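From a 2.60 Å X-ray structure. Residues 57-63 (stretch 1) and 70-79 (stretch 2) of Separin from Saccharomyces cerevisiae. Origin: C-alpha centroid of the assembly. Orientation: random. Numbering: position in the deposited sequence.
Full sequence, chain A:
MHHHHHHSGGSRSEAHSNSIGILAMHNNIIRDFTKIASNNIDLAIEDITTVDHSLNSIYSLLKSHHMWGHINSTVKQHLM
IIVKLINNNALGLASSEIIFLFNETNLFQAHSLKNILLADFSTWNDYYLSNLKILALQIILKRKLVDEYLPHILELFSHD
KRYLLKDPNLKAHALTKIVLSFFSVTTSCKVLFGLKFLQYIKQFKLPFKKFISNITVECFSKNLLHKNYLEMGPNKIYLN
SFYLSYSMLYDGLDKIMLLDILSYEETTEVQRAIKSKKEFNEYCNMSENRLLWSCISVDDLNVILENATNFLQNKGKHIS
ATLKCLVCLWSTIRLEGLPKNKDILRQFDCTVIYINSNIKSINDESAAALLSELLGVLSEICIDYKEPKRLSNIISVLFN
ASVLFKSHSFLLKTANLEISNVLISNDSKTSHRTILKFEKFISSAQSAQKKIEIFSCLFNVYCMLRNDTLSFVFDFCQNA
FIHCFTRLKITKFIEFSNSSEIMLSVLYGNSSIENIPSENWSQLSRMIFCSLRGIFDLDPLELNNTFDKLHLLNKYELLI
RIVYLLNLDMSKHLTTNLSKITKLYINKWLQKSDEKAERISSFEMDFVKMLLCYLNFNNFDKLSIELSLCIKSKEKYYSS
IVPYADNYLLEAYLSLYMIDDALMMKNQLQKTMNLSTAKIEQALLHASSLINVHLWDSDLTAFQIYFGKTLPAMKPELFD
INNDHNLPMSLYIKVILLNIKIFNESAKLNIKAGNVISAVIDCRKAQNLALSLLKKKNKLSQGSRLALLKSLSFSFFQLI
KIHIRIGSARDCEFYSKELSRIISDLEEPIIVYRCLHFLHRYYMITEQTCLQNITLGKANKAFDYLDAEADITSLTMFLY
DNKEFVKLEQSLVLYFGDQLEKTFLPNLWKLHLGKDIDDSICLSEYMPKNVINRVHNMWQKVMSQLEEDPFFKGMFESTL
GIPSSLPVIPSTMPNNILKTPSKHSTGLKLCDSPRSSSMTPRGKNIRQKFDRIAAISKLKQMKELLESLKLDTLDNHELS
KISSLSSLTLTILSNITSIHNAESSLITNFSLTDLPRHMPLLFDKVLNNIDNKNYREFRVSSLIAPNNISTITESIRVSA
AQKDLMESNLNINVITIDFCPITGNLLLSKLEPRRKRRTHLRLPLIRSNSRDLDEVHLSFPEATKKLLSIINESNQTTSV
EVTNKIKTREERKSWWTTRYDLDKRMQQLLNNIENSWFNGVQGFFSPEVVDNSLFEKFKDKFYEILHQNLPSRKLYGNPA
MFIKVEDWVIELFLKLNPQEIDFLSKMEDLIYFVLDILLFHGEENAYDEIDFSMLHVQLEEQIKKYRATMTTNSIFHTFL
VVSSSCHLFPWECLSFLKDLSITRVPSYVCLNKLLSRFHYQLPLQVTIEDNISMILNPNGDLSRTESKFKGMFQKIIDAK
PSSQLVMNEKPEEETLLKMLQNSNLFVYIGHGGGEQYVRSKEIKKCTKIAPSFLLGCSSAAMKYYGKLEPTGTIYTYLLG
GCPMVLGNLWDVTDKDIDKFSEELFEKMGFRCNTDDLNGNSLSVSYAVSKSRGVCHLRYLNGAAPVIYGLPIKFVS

Stretch 1, residues 57-63: SIYSLLK
Stretch 2, residues 70-79: HINSTVKQHL

Two helical segments of one separin chain, 57-63 and 70-79, pack nearly antiparallel: their N-to-C directions differ by 165° (signed crossing angle -165°), and their axes approach to 10.1 Å. Both are interior parts of longer helices, phi/psi near -65/-40, except H70 at -78/-16 and S73 at -72/-29. Register is set by Y59 CA and I71 CA, 6.6 Å apart; together the segments bury 413 Å². H70 opens stretch 2 (chi1 m, chi2 79°). Its CB points toward stretch 1 and makes the closest approach, 3.5 Å from L62 CD2, although the imidazole leads away. I71 (m, t) lies sideways and buried, its CG1 4.0 Å from CB of L62 (m, t) and its CG2 4.2 Å from CE1 of Y59, filling the space between a leucine and an aromatic edge. N72 points away, and S73 lies out of reach. T74 (m) points toward stretch 1. Its OG1 donates to H70 O one turn back (2.9 Å), which satisfies the hydroxyl where L62 CD1 and I58 CG2 (I58 m, t) lie against it, the latter 3.8 Å from T74 OG1. T74 CG2 sits over one face of the Y59 ring, 4.0 Å from its centroid and 25° off the normal, a CH-pi contact. V75 (t) is sideways, its CG2 near the ring plane, 3.9 Å from Y59 CE1 and 3.7 Å from Y59 OH. K76 leads outward; Q77 CB points toward stretch 1, but its side chain makes no contact. H78 (t, chi2 167°) ends the contact: its ND1 hydrogen-bonds Y59 OH at 2.8 Å, and the two rings meet rim to rim, centroids 5.8 Å apart, planes at 40°. Y59 (m, chi2 -59°) starts sideways, but its length carries the ring into the hole formed by I71, T74, V75 and H78, where the hydroxyl of this buried residue finds a polar partner. L79 makes no contact.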

# COMPACT_ATOMS: atom_id res chain seq x y z
N SER A 57 41.10 -31.75 11.77
CA SER A 57 40.69 -30.90 10.68
C SER A 57 39.31 -31.34 10.17
O SER A 57 38.42 -30.52 9.99
CB SER A 57 41.75 -30.94 9.59
OG SER A 57 41.29 -30.34 8.42
N ILE A 58 39.13 -32.65 10.01
CA ILE A 58 37.88 -33.22 9.52
C ILE A 58 36.75 -33.15 10.56
O ILE A 58 35.62 -32.78 10.23
CB ILE A 58 38.06 -34.70 9.07
CG1 ILE A 58 39.11 -34.81 7.97
CG2 ILE A 58 36.76 -35.24 8.54
CD1 ILE A 58 39.79 -36.21 7.85
N TYR A 59 37.04 -33.51 11.81
CA TYR A 59 36.04 -33.44 12.87
C TYR A 59 35.49 -32.02 13.00
O TYR A 59 34.33 -31.82 13.30
CB TYR A 59 36.61 -33.88 14.22
CG TYR A 59 36.74 -35.37 14.47
CD1 TYR A 59 35.63 -36.22 14.42
CD2 TYR A 59 37.97 -35.93 14.80
CE1 TYR A 59 35.76 -37.58 14.65
CE2 TYR A 59 38.10 -37.28 15.04
CZ TYR A 59 37.00 -38.10 14.96
OH TYR A 59 37.15 -39.45 15.22
N SER A 60 36.35 -31.02 12.79
CA SER A 60 35.96 -29.62 12.90
C SER A 60 35.07 -29.15 11.78
O SER A 60 34.09 -28.44 12.01
CB SER A 60 37.19 -28.74 12.91
OG SER A 60 37.77 -28.77 14.18
N LEU A 61 35.44 -29.52 10.57
CA LEU A 61 34.66 -29.14 9.40
C LEU A 61 33.28 -29.75 9.45
O LEU A 61 32.29 -29.05 9.25
CB LEU A 61 35.36 -29.57 8.10
CG LEU A 61 34.50 -29.11 6.93
CD1 LEU A 61 35.26 -28.16 6.02
CD2 LEU A 61 33.94 -30.30 6.13
N LEU A 62 33.23 -31.04 9.71
CA LEU A 62 32.00 -31.80 9.71
C LEU A 62 31.02 -31.27 10.73
O LEU A 62 29.81 -31.23 10.51
CB LEU A 62 32.30 -33.28 9.97
CG LEU A 62 32.91 -33.92 8.73
CD1 LEU A 62 33.28 -35.36 9.01
CD2 LEU A 62 31.93 -33.82 7.58
N LYS A 63 31.57 -30.86 11.86
CA LYS A 63 30.79 -30.32 12.95
C LYS A 63 30.28 -28.97 12.54
O LYS A 63 29.14 -28.60 12.85
CB LYS A 63 31.65 -30.21 14.21
CG LYS A 63 30.89 -29.87 15.44
CD LYS A 63 31.65 -30.35 16.66
CE LYS A 63 32.87 -29.47 16.96
NZ LYS A 63 32.52 -28.23 17.70
N HIS A 70 28.97 -38.02 8.48
CA HIS A 70 30.36 -38.23 8.12
C HIS A 70 31.25 -38.33 9.37
O HIS A 70 32.40 -38.79 9.30
CB HIS A 70 30.85 -37.12 7.21
CG HIS A 70 30.52 -37.34 5.77
ND1 HIS A 70 29.27 -37.10 5.24
CD2 HIS A 70 31.28 -37.77 4.74
CE1 HIS A 70 29.28 -37.38 3.95
NE2 HIS A 70 30.49 -37.79 3.62
N ILE A 71 30.73 -37.90 10.51
CA ILE A 71 31.46 -38.08 11.75
C ILE A 71 31.55 -39.59 12.05
O ILE A 71 32.60 -40.09 12.45
CB ILE A 71 30.79 -37.32 12.90
CG1 ILE A 71 30.79 -35.83 12.60
CG2 ILE A 71 31.55 -37.52 14.18
CD1 ILE A 71 29.90 -35.05 13.53
N ASN A 72 30.47 -40.31 11.80
CA ASN A 72 30.44 -41.75 12.06
C ASN A 72 31.50 -42.49 11.27
O ASN A 72 32.19 -43.39 11.79
CB ASN A 72 29.08 -42.35 11.69
CG ASN A 72 27.93 -41.69 12.41
OD1 ASN A 72 27.80 -40.46 12.43
ND2 ASN A 72 27.09 -42.51 13.02
N SER A 73 31.61 -42.14 10.00
CA SER A 73 32.49 -42.86 9.12
C SER A 73 33.94 -42.51 9.48
O SER A 73 34.83 -43.35 9.32
CB SER A 73 32.16 -42.56 7.66
OG SER A 73 32.89 -41.43 7.24
N THR A 74 34.14 -41.30 10.00
CA THR A 74 35.45 -40.84 10.47
C THR A 74 35.88 -41.50 11.79
O THR A 74 37.03 -41.88 11.98
CB THR A 74 35.44 -39.30 10.66
OG1 THR A 74 35.30 -38.68 9.38
CG2 THR A 74 36.72 -38.79 11.31
N VAL A 75 34.93 -41.62 12.72
CA VAL A 75 35.13 -42.30 13.98
C VAL A 75 35.53 -43.76 13.75
O VAL A 75 36.38 -44.32 14.45
CB VAL A 75 33.85 -42.21 14.84
CG1 VAL A 75 33.75 -43.33 15.85
CG2 VAL A 75 33.79 -40.85 15.51
N LYS A 76 34.93 -44.36 12.72
CA LYS A 76 35.20 -45.74 12.36
C LYS A 76 36.67 -45.92 11.97
O LYS A 76 37.34 -46.89 12.39
CB LYS A 76 34.28 -46.18 11.22
CG LYS A 76 34.03 -47.67 11.17
CD LYS A 76 33.71 -48.12 9.77
CE LYS A 76 33.97 -49.61 9.63
NZ LYS A 76 33.07 -50.17 8.61
N GLN A 77 37.16 -44.98 11.17
CA GLN A 77 38.58 -44.95 10.84
C GLN A 77 39.44 -44.76 12.08
O GLN A 77 40.48 -45.41 12.26
CB GLN A 77 38.87 -43.84 9.83
CG GLN A 77 38.44 -44.21 8.43
CD GLN A 77 38.40 -43.02 7.53
OE1 GLN A 77 38.17 -43.17 6.33
NE2 GLN A 77 38.59 -41.82 8.08
N HIS A 78 38.97 -43.87 12.94
CA HIS A 78 39.70 -43.51 14.14
C HIS A 78 39.80 -44.72 15.09
O HIS A 78 40.86 -44.98 15.68
CB HIS A 78 39.03 -42.32 14.81
CG HIS A 78 39.91 -41.55 15.75
ND1 HIS A 78 39.58 -40.32 16.24
CD2 HIS A 78 41.11 -41.87 16.29
CE1 HIS A 78 40.54 -39.89 17.04
NE2 HIS A 78 41.47 -40.82 17.09
N LEU A 79 38.70 -45.47 15.21
CA LEU A 79 38.65 -46.68 16.03
C LEU A 79 39.64 -47.70 15.52
O LEU A 79 40.28 -48.38 16.31
CB LEU A 79 37.25 -47.28 16.04
CG LEU A 79 36.21 -46.58 16.89
CD1 LEU A 79 34.91 -47.36 16.88
CD2 LEU A 79 36.72 -46.37 18.30